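Local coordinates for protein response regulator (Xanthomonas campestris pv. campestris, PDB 3QYY) that probably acts as a diguanylate cyclase through its GGDEF domain, here holding magnesium and inhibitory cyclic di-GMP at the active site, at residues D14-A19 and V68-V73; E74-W79 and N110-M115; L45-M50 and E93-V98. All coordinates share one frame; numbering follows the deposited sequence.

Contact 1 (D14-A19 and V68-V73). With C2E (9,9'-[(2R,3R,3aS,5S,7aR,9R,10R,10aS,12S,14aR)-3,5,10,12-tetrahydroxy-5,12-dioxidooctahydro-2H,7H-difuro[3,2-d:3',2'-j][1,3,7,9,2,8]tetraoxadiphosphacyclododecine-2,9-diyl]bis(2-amino-1,9-dihydro-6H-purin-6-one)), chain F.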
loop_
_atom_site.group_PDB
_atom_site.type_symbol
_atom_site.label_atom_id
_atom_site.label_comp_id
_atom_site.label_asym_id
_atom_site.label_seq_id
_atom_site.Cartn_x
_atom_site.Cartn_y
_atom_site.Cartn_z
ATOM N N ASP B 14 9.055 -7.819 -13.609
ATOM C CA ASP B 14 8.085 -6.735 -13.698
ATOM C C ASP B 14 8.360 -5.981 -14.993
ATOM O O ASP B 14 9.425 -5.385 -15.157
ATOM C CB ASP B 14 8.249 -5.774 -12.518
ATOM C CG ASP B 14 7.348 -4.566 -12.631
ATOM O OD1 ASP B 14 7.854 -3.428 -12.541
ATOM O OD2 ASP B 14 6.130 -4.761 -12.816
ATOM N N PRO B 15 7.401 -5.989 -15.929
ATOM C CA PRO B 15 7.632 -5.279 -17.193
ATOM C C PRO B 15 8.064 -3.817 -17.093
ATOM O O PRO B 15 9.028 -3.416 -17.740
ATOM C CB PRO B 15 6.312 -5.464 -17.949
ATOM C CG PRO B 15 5.309 -5.770 -16.875
ATOM C CD PRO B 15 6.077 -6.628 -15.914
ATOM N N LEU B 16 7.374 -3.022 -16.280
ATOM C CA LEU B 16 7.721 -1.607 -16.159
ATOM C C LEU B 16 9.157 -1.322 -15.713
ATOM O O LEU B 16 9.899 -0.620 -16.405
ATOM C CB LEU B 16 6.774 -0.892 -15.184
ATOM C CG LEU B 16 6.954 0.633 -15.134
ATOM C CD1 LEU B 16 6.306 1.246 -16.368
ATOM C CD2 LEU B 16 6.317 1.212 -13.867
ATOM N N THR B 17 9.545 -1.876 -14.567
ATOM C CA THR B 17 10.864 -1.613 -13.989
ATOM C C THR B 17 12.018 -2.565 -14.292
ATOM O O THR B 17 13.176 -2.202 -14.092
ATOM C CB THR B 17 10.765 -1.500 -12.452
ATOM O OG1 THR B 17 10.392 -2.769 -11.897
ATOM C CG2 THR B 17 9.715 -0.464 -12.064
ATOM N N GLU B 18 11.708 -3.771 -14.743
ATOM C CA GLU B 18 12.725 -4.769 -15.058
ATOM C C GLU B 18 13.277 -5.426 -13.791
ATOM O O GLU B 18 14.266 -6.159 -13.831
ATOM C CB GLU B 18 13.854 -4.143 -15.882
ATOM C CG GLU B 18 14.531 -5.118 -16.822
ATOM C CD GLU B 18 15.077 -4.446 -18.074
ATOM O OE1 GLU B 18 15.604 -5.167 -18.948
ATOM O OE2 GLU B 18 14.978 -3.205 -18.188
ATOM N N ALA B 19 12.648 -5.140 -12.658
ATOM C CA ALA B 19 13.045 -5.775 -11.413
ATOM C C ALA B 19 12.216 -7.052 -11.449
ATOM O O ALA B 19 11.377 -7.213 -12.335
ATOM C CB ALA B 19 12.640 -4.919 -10.222
ATOM N N VAL B 68 10.234 7.435 -12.113
ATOM C CA VAL B 68 10.852 7.388 -10.790
ATOM C C VAL B 68 11.109 5.932 -10.398
ATOM O O VAL B 68 12.187 5.594 -9.913
ATOM C CB VAL B 68 9.954 8.029 -9.701
ATOM C CG1 VAL B 68 10.623 7.901 -8.341
ATOM C CG2 VAL B 68 9.700 9.494 -10.021
ATOM N N LEU B 69 10.115 5.072 -10.606
ATOM C CA LEU B 69 10.260 3.657 -10.269
ATOM C C LEU B 69 11.319 2.998 -11.146
ATOM O O LEU B 69 12.070 2.133 -10.692
ATOM C CB LEU B 69 8.928 2.926 -10.441
ATOM C CG LEU B 69 7.807 3.325 -9.475
ATOM C CD1 LEU B 69 6.521 2.626 -9.886
ATOM C CD2 LEU B 69 8.182 2.950 -8.054
ATOM N N VAL B 70 11.373 3.407 -12.411
ATOM C CA VAL B 70 12.354 2.863 -13.336
ATOM C C VAL B 70 13.772 3.244 -12.905
ATOM O O VAL B 70 14.670 2.401 -12.913
ATOM C CB VAL B 70 12.099 3.360 -14.779
ATOM C CG1 VAL B 70 13.278 3.000 -15.678
ATOM C CG2 VAL B 70 10.826 2.722 -15.320
ATOM N N ARG B 71 13.965 4.502 -12.515
ATOM C CA ARG B 71 15.281 4.969 -12.084
ATOM C C ARG B 71 15.716 4.291 -10.786
ATOM O O ARG B 71 16.896 3.987 -10.600
ATOM C CB ARG B 71 15.284 6.491 -11.886
ATOM C CG ARG B 71 14.460 6.969 -10.703
ATOM C CD ARG B 71 14.706 8.441 -10.365
ATOM N NE ARG B 71 16.075 8.691 -9.918
ATOM C CZ ARG B 71 17.106 8.906 -10.729
ATOM N NH1 ARG B 71 16.932 8.911 -12.045
ATOM N NH2 ARG B 71 18.316 9.112 -10.225
ATOM N N LEU B 72 14.763 4.056 -9.889
ATOM C CA LEU B 72 15.070 3.407 -8.618
ATOM C C LEU B 72 15.706 2.044 -8.867
ATOM O O LEU B 72 16.766 1.731 -8.320
ATOM C CB LEU B 72 13.795 3.246 -7.781
ATOM C CG LEU B 72 13.901 2.558 -6.413
ATOM C CD1 LEU B 72 12.704 2.943 -5.561
ATOM C CD2 LEU B 72 13.973 1.044 -6.577
ATOM N N VAL B 73 15.055 1.238 -9.698
ATOM C CA VAL B 73 15.547 -0.093 -10.020
ATOM C C VAL B 73 16.826 -0.017 -10.852
ATOM O O VAL B 73 17.759 -0.797 -10.648
ATOM C CB VAL B 73 14.470 -0.903 -10.782
ATOM C CG1 VAL B 73 15.035 -2.237 -11.242
ATOM C CG2 VAL B 73 13.266 -1.133 -9.872
HETATM P P1 C2E F . -2.469 5.338 -5.258
HETATM O O2P C2E F . -2.564 5.025 -6.730
HETATM O O1P C2E F . -3.472 6.326 -4.742
HETATM O "O5'" C2E F . -2.632 4.033 -4.390
HETATM C "C5'" C2E F . -2.565 4.119 -2.952
HETATM C "C4'" C2E F . -2.719 2.705 -2.414
HETATM O "O4'" C2E F . -3.855 2.002 -2.873
HETATM C "C3'" C2E F . -1.528 1.825 -2.776
HETATM O "O3'" C2E F . -0.423 2.049 -1.885
HETATM C "C2'" C2E F . -2.152 0.464 -2.709
HETATM O "O2'" C2E F . -2.029 -0.028 -1.364
HETATM C "C1'" C2E F . -3.615 0.621 -3.105
HETATM N N9 C2E F . -3.780 0.337 -4.548
HETATM C C8 C2E F . -4.074 1.229 -5.524
HETATM N N7 C2E F . -4.164 0.631 -6.728
HETATM C C5 C2E F . -3.932 -0.665 -6.536
HETATM C C6 C2E F . -3.886 -1.878 -7.391
HETATM O O6 C2E F . -4.104 -1.793 -8.626
HETATM N N1 C2E F . -3.613 -3.071 -6.807
HETATM C C2 C2E F . -3.380 -3.193 -5.470
HETATM N N2 C2E F . -3.118 -4.406 -4.949
HETATM N N3 C2E F . -3.406 -2.110 -4.622
HETATM C C4 C2E F . -3.673 -0.853 -5.097
HETATM P P11 C2E F . 1.012 1.893 -2.597
HETATM O O21 C2E F . 1.109 0.550 -3.239
HETATM O O11 C2E F . 1.995 2.103 -1.500
HETATM O O5A C2E F . 1.191 3.021 -3.690
HETATM C C5A C2E F . 1.160 4.386 -3.276
HETATM C C4A C2E F . 1.295 5.291 -4.468
HETATM O O4A C2E F . 2.461 5.032 -5.298
HETATM C C3A C2E F . 0.098 5.216 -5.409
HETATM O O3A C2E F . -1.022 5.992 -4.930
HETATM C C2A C2E F . 0.687 5.733 -6.683
HETATM O O2A C2E F . 0.540 7.165 -6.698
HETATM C C1A C2E F . 2.150 5.318 -6.675
HETATM N N91 C2E F . 2.370 4.155 -7.580
HETATM C C81 C2E F . 2.322 2.831 -7.286
HETATM N N71 C2E F . 2.581 2.073 -8.378
HETATM C C51 C2E F . 2.802 2.913 -9.402
HETATM C C61 C2E F . 3.136 2.807 -10.851
HETATM O O61 C2E F . 3.285 1.701 -11.416
HETATM N N11 C2E F . 3.280 3.952 -11.562
HETATM C C21 C2E F . 3.130 5.198 -11.004
HETATM N N21 C2E F . 3.287 6.296 -11.782
HETATM N N31 C2E F . 2.828 5.364 -9.686
HETATM C C41 C2E F . 2.657 4.279 -8.858
HETATM O O HOH W 1 14.700 -0.108 -14.691
#

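Contact 2 (E74-W79 and N110-M115)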
loop_
_atom_site.group_PDB
_atom_site.type_symbol
_atom_site.label_atom_id
_atom_site.label_comp_id
_atom_site.label_asym_id
_atom_site.label_seq_id
_atom_site.Cartn_x
_atom_site.Cartn_y
_atom_site.Cartn_z
ATOM N N GLU B 74 16.870 0.933 -11.780
ATOM C CA GLU B 74 18.045 1.104 -12.629
ATOM C C GLU B 74 19.282 1.374 -11.771
ATOM O O GLU B 74 20.323 0.745 -11.955
ATOM C CB GLU B 74 17.840 2.271 -13.600
ATOM C CG GLU B 74 18.933 2.403 -14.645
ATOM C CD GLU B 74 18.813 3.673 -15.468
ATOM O OE1 GLU B 74 19.531 3.790 -16.484
ATOM O OE2 GLU B 74 18.009 4.556 -15.096
ATOM N N SER B 75 19.161 2.304 -10.830
ATOM C CA SER B 75 20.281 2.647 -9.960
ATOM C C SER B 75 20.680 1.486 -9.052
ATOM O O SER B 75 21.854 1.334 -8.711
ATOM C CB SER B 75 19.942 3.884 -9.121
ATOM O OG SER B 75 18.784 3.680 -8.330
ATOM N N ALA B 76 19.706 0.667 -8.664
ATOM C CA ALA B 76 19.983 -0.481 -7.811
ATOM C C ALA B 76 20.892 -1.459 -8.554
ATOM O O ALA B 76 21.900 -1.920 -8.014
ATOM C CB ALA B 76 18.683 -1.170 -7.417
ATOM N N TYR B 77 20.529 -1.775 -9.795
ATOM C CA TYR B 77 21.326 -2.689 -10.606
ATOM C C TYR B 77 22.745 -2.146 -10.774
ATOM O O TYR B 77 23.656 -2.873 -11.174
ATOM C CB TYR B 77 20.682 -2.888 -11.985
ATOM C CG TYR B 77 19.562 -3.904 -12.005
ATOM C CD1 TYR B 77 19.790 -5.227 -11.625
ATOM C CD2 TYR B 77 18.278 -3.552 -12.424
ATOM C CE1 TYR B 77 18.769 -6.175 -11.663
ATOM C CE2 TYR B 77 17.249 -4.494 -12.465
ATOM C CZ TYR B 77 17.501 -5.802 -12.085
ATOM O OH TYR B 77 16.495 -6.737 -12.135
ATOM N N GLY B 78 22.923 -0.869 -10.451
ATOM C CA GLY B 78 24.228 -0.243 -10.568
ATOM C C GLY B 78 25.214 -0.631 -9.481
ATOM O O GLY B 78 26.414 -0.382 -9.616
ATOM N N TRP B 79 24.727 -1.225 -8.396
ATOM C CA TRP B 79 25.619 -1.634 -7.316
ATOM C C TRP B 79 25.403 -3.076 -6.871
ATOM O O TRP B 79 26.270 -3.673 -6.228
ATOM C CB TRP B 79 25.491 -0.693 -6.104
ATOM C CG TRP B 79 24.122 -0.605 -5.468
ATOM C CD1 TRP B 79 23.182 0.368 -5.674
ATOM C CD2 TRP B 79 23.574 -1.486 -4.475
ATOM N NE1 TRP B 79 22.089 0.152 -4.867
ATOM C CE2 TRP B 79 22.301 -0.978 -4.121
ATOM C CE3 TRP B 79 24.034 -2.652 -3.848
ATOM C CZ2 TRP B 79 21.483 -1.597 -3.167
ATOM C CZ3 TRP B 79 23.220 -3.270 -2.897
ATOM C CH2 TRP B 79 21.959 -2.738 -2.567
ATOM N N ASN B 110 22.207 2.157 2.426
ATOM C CA ASN B 110 22.052 3.523 2.923
ATOM C C ASN B 110 22.728 4.539 2.014
ATOM O O ASN B 110 22.223 5.644 1.820
ATOM C CB ASN B 110 22.619 3.651 4.339
ATOM C CG ASN B 110 21.774 2.938 5.372
ATOM O OD1 ASN B 110 21.702 1.710 5.392
ATOM N ND2 ASN B 110 21.118 3.708 6.233
ATOM N N GLN B 111 23.877 4.164 1.467
ATOM C CA GLN B 111 24.621 5.040 0.571
ATOM C C GLN B 111 23.795 5.278 -0.691
ATOM O O GLN B 111 23.765 6.383 -1.236
ATOM C CB GLN B 111 25.969 4.396 0.224
ATOM C CG GLN B 111 26.847 5.192 -0.732
ATOM C CD GLN B 111 26.472 4.986 -2.186
ATOM O OE1 GLN B 111 26.520 3.866 -2.698
ATOM N NE2 GLN B 111 26.100 6.068 -2.861
ATOM N N TRP B 112 23.114 4.232 -1.140
ATOM C CA TRP B 112 22.278 4.303 -2.330
ATOM C C TRP B 112 21.034 5.157 -2.095
ATOM O O TRP B 112 20.656 5.957 -2.950
ATOM C CB TRP B 112 21.876 2.887 -2.750
ATOM C CG TRP B 112 20.818 2.823 -3.804
ATOM C CD1 TRP B 112 20.861 3.376 -5.053
ATOM C CD2 TRP B 112 19.570 2.126 -3.716
ATOM N NE1 TRP B 112 19.718 3.063 -5.749
ATOM C CE2 TRP B 112 18.909 2.297 -4.953
ATOM C CE3 TRP B 112 18.949 1.372 -2.713
ATOM C CZ2 TRP B 112 17.655 1.739 -5.214
ATOM C CZ3 TRP B 112 17.699 0.814 -2.974
ATOM C CH2 TRP B 112 17.068 1.002 -4.215
ATOM N N LEU B 113 20.408 4.983 -0.934
ATOM C CA LEU B 113 19.205 5.734 -0.589
ATOM C C LEU B 113 19.523 7.205 -0.350
ATOM O O LEU B 113 18.689 8.078 -0.593
ATOM C CB LEU B 113 18.544 5.131 0.652
ATOM C CG LEU B 113 17.983 3.716 0.477
ATOM C CD1 LEU B 113 17.459 3.204 1.807
ATOM C CD2 LEU B 113 16.878 3.727 -0.578
ATOM N N SER B 114 20.732 7.477 0.133
ATOM C CA SER B 114 21.154 8.851 0.375
ATOM C C SER B 114 21.271 9.539 -0.978
ATOM O O SER B 114 20.853 10.681 -1.151
ATOM C CB SER B 114 22.507 8.879 1.086
ATOM O OG SER B 114 22.424 8.273 2.363
ATOM N N MET B 115 21.837 8.819 -1.938
ATOM C CA MET B 115 22.016 9.330 -3.288
ATOM C C MET B 115 20.674 9.685 -3.931
ATOM O O MET B 115 20.562 10.685 -4.642
ATOM C CB MET B 115 22.752 8.283 -4.132
ATOM C CG MET B 115 22.952 8.648 -5.597
ATOM S SD MET B 115 21.444 8.500 -6.576
ATOM C CE MET B 115 21.431 6.733 -6.902
#

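Contact 3 (L45-M50 and E93-V98). With MG (magnesium ion), chain I; C2E (9,9'-[(2R,3R,3aS,5S,7aR,9R,10R,10aS,12S,14aR)-3,5,10,12-tetrahydroxy-5,12-dioxidooctahydro-2H,7H-difuro[3,2-d:3',2'-j][1,3,7,9,2,8]tetraoxadiphosphacyclododecine-2,9-diyl]bis(2-amino-1,9-dihydro-6H-purin-6-one)), chain C.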
loop_
_atom_site.group_PDB
_atom_site.type_symbol
_atom_site.label_atom_id
_atom_site.label_comp_id
_atom_site.label_asym_id
_atom_site.label_seq_id
_atom_site.Cartn_x
_atom_site.Cartn_y
_atom_site.Cartn_z
ATOM N N LEU B 45 18.037 -9.593 3.669
ATOM C CA LEU B 45 16.827 -9.230 2.934
ATOM C C LEU B 45 16.343 -7.859 3.370
ATOM O O LEU B 45 16.264 -7.575 4.568
ATOM C CB LEU B 45 15.716 -10.256 3.186
ATOM C CG LEU B 45 14.355 -9.934 2.554
ATOM C CD1 LEU B 45 14.464 -10.053 1.031
ATOM C CD2 LEU B 45 13.289 -10.882 3.097
ATOM N N PHE B 46 16.024 -7.009 2.395
ATOM C CA PHE B 46 15.516 -5.671 2.670
ATOM C C PHE B 46 14.117 -5.513 2.084
ATOM O O PHE B 46 13.839 -5.991 0.983
ATOM C CB PHE B 46 16.385 -4.584 2.031
ATOM C CG PHE B 46 17.798 -4.544 2.532
ATOM C CD1 PHE B 46 18.784 -5.320 1.931
ATOM C CD2 PHE B 46 18.149 -3.710 3.588
ATOM C CE1 PHE B 46 20.105 -5.260 2.373
ATOM C CE2 PHE B 46 19.469 -3.642 4.040
ATOM C CZ PHE B 46 20.447 -4.420 3.430
ATOM N N VAL B 47 13.241 -4.847 2.827
ATOM C CA VAL B 47 11.889 -4.562 2.355
ATOM C C VAL B 47 11.835 -3.042 2.316
ATOM O O VAL B 47 12.091 -2.387 3.332
ATOM C CB VAL B 47 10.801 -5.095 3.317
ATOM C CG1 VAL B 47 9.431 -4.497 2.944
ATOM C CG2 VAL B 47 10.736 -6.614 3.233
ATOM N N LEU B 48 11.522 -2.484 1.147
ATOM C CA LEU B 48 11.462 -1.036 0.982
ATOM C C LEU B 48 10.088 -0.550 0.529
ATOM O O LEU B 48 9.421 -1.202 -0.270
ATOM C CB LEU B 48 12.493 -0.582 -0.055
ATOM C CG LEU B 48 13.878 -1.240 -0.056
ATOM C CD1 LEU B 48 14.737 -0.573 -1.118
ATOM C CD2 LEU B 48 14.529 -1.111 1.298
ATOM N N ASP B 49 9.680 0.607 1.035
ATOM C CA ASP B 49 8.400 1.201 0.657
ATOM C C ASP B 49 8.628 2.699 0.492
ATOM O O ASP B 49 9.138 3.358 1.399
ATOM C CB ASP B 49 7.344 0.954 1.742
ATOM C CG ASP B 49 5.969 1.467 1.345
ATOM O OD1 ASP B 49 5.269 2.028 2.215
ATOM O OD2 ASP B 49 5.584 1.294 0.168
ATOM N N MET B 50 8.270 3.236 -0.672
ATOM C CA MET B 50 8.452 4.658 -0.922
ATOM C C MET B 50 7.523 5.492 -0.042
ATOM O O MET B 50 6.428 5.051 0.320
ATOM C CB MET B 50 8.203 4.983 -2.399
ATOM C CG MET B 50 9.243 4.392 -3.341
ATOM S SD MET B 50 9.175 5.140 -4.976
ATOM C CE MET B 50 10.022 6.702 -4.664
ATOM N N GLU B 93 6.417 -0.758 -3.613
ATOM C CA GLU B 93 7.109 -1.572 -2.614
ATOM C C GLU B 93 8.089 -2.528 -3.296
ATOM O O GLU B 93 7.739 -3.199 -4.268
ATOM C CB GLU B 93 6.078 -2.355 -1.789
ATOM C CG GLU B 93 6.635 -2.976 -0.516
ATOM C CD GLU B 93 5.555 -3.187 0.534
ATOM O OE1 GLU B 93 4.808 -2.225 0.815
ATOM O OE2 GLU B 93 5.455 -4.305 1.081
ATOM N N PHE B 94 9.317 -2.578 -2.785
ATOM C CA PHE B 94 10.364 -3.421 -3.365
ATOM C C PHE B 94 11.106 -4.259 -2.326
ATOM O O PHE B 94 11.119 -3.932 -1.140
ATOM C CB PHE B 94 11.402 -2.545 -4.080
ATOM C CG PHE B 94 10.860 -1.798 -5.263
ATOM C CD1 PHE B 94 10.977 -2.325 -6.545
ATOM C CD2 PHE B 94 10.208 -0.580 -5.093
ATOM C CE1 PHE B 94 10.448 -1.654 -7.645
ATOM C CE2 PHE B 94 9.671 0.101 -6.187
ATOM C CZ PHE B 94 9.793 -0.439 -7.467
ATOM N N LEU B 95 11.723 -5.339 -2.796
ATOM C CA LEU B 95 12.533 -6.207 -1.949
ATOM C C LEU B 95 13.910 -6.278 -2.598
ATOM O O LEU B 95 14.024 -6.315 -3.825
ATOM C CB LEU B 95 11.976 -7.634 -1.878
ATOM C CG LEU B 95 10.557 -7.947 -1.390
ATOM C CD1 LEU B 95 10.563 -9.369 -0.826
ATOM C CD2 LEU B 95 10.101 -6.967 -0.342
ATOM N N ILE B 96 14.953 -6.291 -1.777
ATOM C CA ILE B 96 16.310 -6.396 -2.283
ATOM C C ILE B 96 17.021 -7.492 -1.499
ATOM O O ILE B 96 16.988 -7.509 -0.264
ATOM C CB ILE B 96 17.093 -5.061 -2.137
ATOM C CG1 ILE B 96 16.475 -3.990 -3.049
ATOM C CG2 ILE B 96 18.560 -5.277 -2.497
ATOM C CD1 ILE B 96 17.239 -2.660 -3.075
ATOM N N GLY B 97 17.633 -8.420 -2.230
ATOM C CA GLY B 97 18.363 -9.504 -1.602
ATOM C C GLY B 97 19.844 -9.290 -1.852
ATOM O O GLY B 97 20.268 -9.137 -3.001
ATOM N N VAL B 98 20.632 -9.260 -0.782
ATOM C CA VAL B 98 22.070 -9.049 -0.908
ATOM C C VAL B 98 22.851 -10.176 -0.245
ATOM O O VAL B 98 22.723 -10.402 0.960
ATOM C CB VAL B 98 22.507 -7.717 -0.257
ATOM C CG1 VAL B 98 24.020 -7.541 -0.392
ATOM C CG2 VAL B 98 21.772 -6.549 -0.904
HETATM MG MG MG I . 3.738 1.682 -0.629
HETATM P P1 C2E C . 0.968 -7.543 0.752
HETATM O O2P C2E C . 0.331 -8.525 -0.193
HETATM O O1P C2E C . 2.301 -7.948 1.313
HETATM O "O5'" C2E C . 1.196 -6.140 0.059
HETATM C "C5'" C2E C . 1.804 -5.062 0.799
HETATM C "C4'" C2E C . 1.845 -3.859 -0.138
HETATM O "O4'" C2E C . 2.511 -4.067 -1.371
HETATM C "C3'" C2E C . 0.443 -3.383 -0.509
HETATM O "O3'" C2E C . -0.102 -2.551 0.516
HETATM C "C2'" C2E C . 0.702 -2.705 -1.817
HETATM O "O2'" C2E C . 1.015 -1.327 -1.556
HETATM C "C1'" C2E C . 1.879 -3.414 -2.469
HETATM N N9 C2E C . 1.398 -4.428 -3.443
HETATM C C8 C2E C . 1.496 -5.770 -3.325
HETATM N N7 C2E C . 0.972 -6.401 -4.397
HETATM C C5 C2E C . 0.534 -5.464 -5.230
HETATM C C6 C2E C . -0.122 -5.444 -6.563
HETATM O O6 C2E C . -0.379 -6.518 -7.160
HETATM N N1 C2E C . -0.425 -4.244 -7.119
HETATM C C2 C2E C . -0.152 -3.065 -6.498
HETATM N N2 C2E C . -0.479 -1.909 -7.107
HETATM N N3 C2E C . 0.452 -3.011 -5.258
HETATM C C4 C2E C . 0.808 -4.159 -4.598
HETATM P P11 C2E C . -1.699 -2.684 0.669
HETATM O O21 C2E C . -2.368 -2.410 -0.638
HETATM O O11 C2E C . -2.052 -1.704 1.731
HETATM O O5A C2E C . -2.067 -4.137 1.158
HETATM C C5A C2E C . -1.537 -4.583 2.407
HETATM C C4A C2E C . -1.971 -5.992 2.674
HETATM O O4A C2E C . -3.408 -6.197 2.601
HETATM C C3A C2E C . -1.370 -7.018 1.714
HETATM O O3A C2E C . -0.006 -7.349 2.039
HETATM C C2A C2E C . -2.327 -8.158 1.884
HETATM O O2A C2E C . -1.887 -8.970 2.985
HETATM C C1A C2E C . -3.684 -7.530 2.154
HETATM N N91 C2E C . -4.524 -7.580 0.935
HETATM C C81 C2E C . -4.610 -6.674 -0.071
HETATM N N71 C2E C . -5.493 -7.080 -1.015
HETATM C C51 C2E C . -5.987 -8.265 -0.616
HETATM C C61 C2E C . -6.965 -9.265 -1.128
HETATM O O61 C2E C . -7.570 -9.097 -2.201
HETATM N N11 C2E C . -7.192 -10.387 -0.389
HETATM C C21 C2E C . -6.556 -10.624 0.800
HETATM N N21 C2E C . -6.828 -11.763 1.485
HETATM N N31 C2E C . -5.650 -9.743 1.320
HETATM C C41 C2E C . -5.339 -8.575 0.663
HETATM O O HOH W 2 2.753 1.646 1.381
HETATM O O HOH W 3 3.988 3.847 -0.310
HETATM O O HOH W 4 3.555 -0.345 -0.677
#

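Contact 1 (D14-A19 and V68-V73)
Thr-17 and Val-73 meet where the loop of the GGDEF domain that follows helix 7-12 lies against helix 62-77. Their side chains cross at about a right angle: Thr-17 CB rests on Val-73 CG2 (3.6 Å), while the other methyl of Val-73, CG1, touches Thr-17 O and reaches Ala-19 CB at 3.7 Å. Thr-17 CG2 is anti to its carbonyl carbon, which carries it to Leu-69 CB and to the carbonyl oxygen of Leu-69. The hydroxyl of Thr-17, at chi1 66°, faces back into its own loop and donates to Asp-14 OD1 over 2.7 Å through that oxygen's anti lone pair. Thr-17 N approaches the same oxygen from above the carboxylate plane, completing an Asx motif. A salt bridge from Arg-88 also ends on Asp-14 OD1, so this one oxygen ties the loop together and joins it to strand 85-90, and the three donors would be expected to favour a charged carboxylate. No direct hydrogen bond spans the two segments; water 1 bridges them instead, donating to Thr-17 O and Val-70 O. Beyond Thr-17, Leu-16 and Leu-69 are pocket residues for cyclic di-GMP. Leu-16 CD2 and Leu-69 CD1 are 4.2 Å apart, and Leu-69 CD1 touches guanine atom C61 at 3.5 Å, with Leu-16 CD2 3.9 Å from O61 of the same base.

Contact 2 (E74-W79 and N110-M115)
The backbones of Ala-76 and Trp-112 come no nearer than 7.6 Å between CA atoms, so large side chains fill the gap between the C-terminal end of helix 62-77 and helix 102-116, a helix-to-helix contact of the GGDEF domain. Trp-112 is the wedge. Its CG stands anti to the backbone N (chi1 169°), and the indole reaches across to the other helix, where NE1 donates to Ser-75 OG over 2.8 Å. The bond is nearly straight, 167° at the hydrogen, and the hydroxyl lies in the indole plane, which favours this rotation of the ring. The single hydrogen of Ser-75 OG is then left for the carbonyl oxygens of the preceding turn, with Arg-71 O and Leu-72 O both within hydrogen-bonding reach, and so couples the indole to the helix backbone. Further round the ring, Ala-76 CB packs against CZ2 of Trp-112 at 3.8 Å. Met-115, its chain bent at chi2 and chi3, brings CE to Ser-75 CB (3.9 Å). The second tryptophan, Trp-79, follows the helix and crosses Trp-112 at about a right angle; the two five-membered rings are oblique, their planes 58° apart. Ile-96 of strand 93-98 also touches Trp-112, so the indole joins both helices to the sheet. Trp-79 NE1 sits over one face of Trp-112, offset toward the rim and 3.1 Å from Trp-112 CG.

Contact 3 (L45-M50 and E93-V98)
Phe-46 and Ile-96, and likewise Leu-48 and Phe-94, form the hydrogen-bonded pairs of an antiparallel ladder between strands 44-50 and 93-98, the centre of the GGDEF-domain sheet. Each pair exchanges two backbone bonds; the shortest, Leu-48 N to Phe-94 O, is 2.7 Å long and runs nearly along the C=O axis. CA-H...O contacts from Leu-95 to Phe-46 O and from Glu-93 to Leu-48 O supplement them.

Apolar contacts differ on the two faces. With Phe-46 and Leu-48, Ile-96 faces helix 102-116; its CD1 meets Leu-48 CD1 at 3.8 Å, and the Phe-46 ring turns its edge to Ile-96 O while CE1 reaches Val-98 CG2. On the face of Asp-49 and Glu-93, Val-47 and Leu-95 run alongside each other, Val-47 CG2 3.6 Å from Leu-95 CD2.

Polar groups gather at the end where Asp-49 pairs with Glu-93. Asp-49 CG is anti to the backbone N (chi1 -176°), and OD2 binds magnesium at 2.0 Å, while OD1 forms a salt bridge with Lys-156 and accepts a hydrogen bond from water 2. Asp-92 is another ligand of the ion; it and Glu-93 come from the Gly-Gly-Asp-Glu-Phe signature, Gly-90 to Phe-94, that gives the domain its name. Glu-93 OE1 does not touch the metal but accepts from metal-bound water 4 over 2.7 Å; that water is also hydrogen-bonded to O2' of cyclic di-GMP. The two carboxylates cross with planes 71° apart, OE1 of Glu-93 lying 3.7 Å from Asp-49 OD2.

The ladder thus sets a first-shell ligand beside a second-shell carboxylate, and a metal-bound water is held between Glu-93 and O2' of the cyclic dinucleotide.

How the contacts relate
All three contacts lie within one GGDEF domain, their centres 12 to 13 Å apart. Contact 3 is the innermost, about 2 Å from the chain centre, on the five-stranded mixed sheet. Contacts 1 and 2 share helix 62-77, which meets the loop 14-19 first and helix 102-116 a turn or so later. Along the chain contact 1 closes before contact 2 opens, whereas contact 3 interleaves with both. Phe-94 packs on Leu-69 and Val-73 of contact 1, and Ile-96 and Leu-48 pack on Trp-112 of contact 2. Side-chain packing through Phe-94, Ile-96 and Leu-48 therefore connects the loop that lines the cyclic di-GMP pocket, the metal-bearing sheet end and the paired helices.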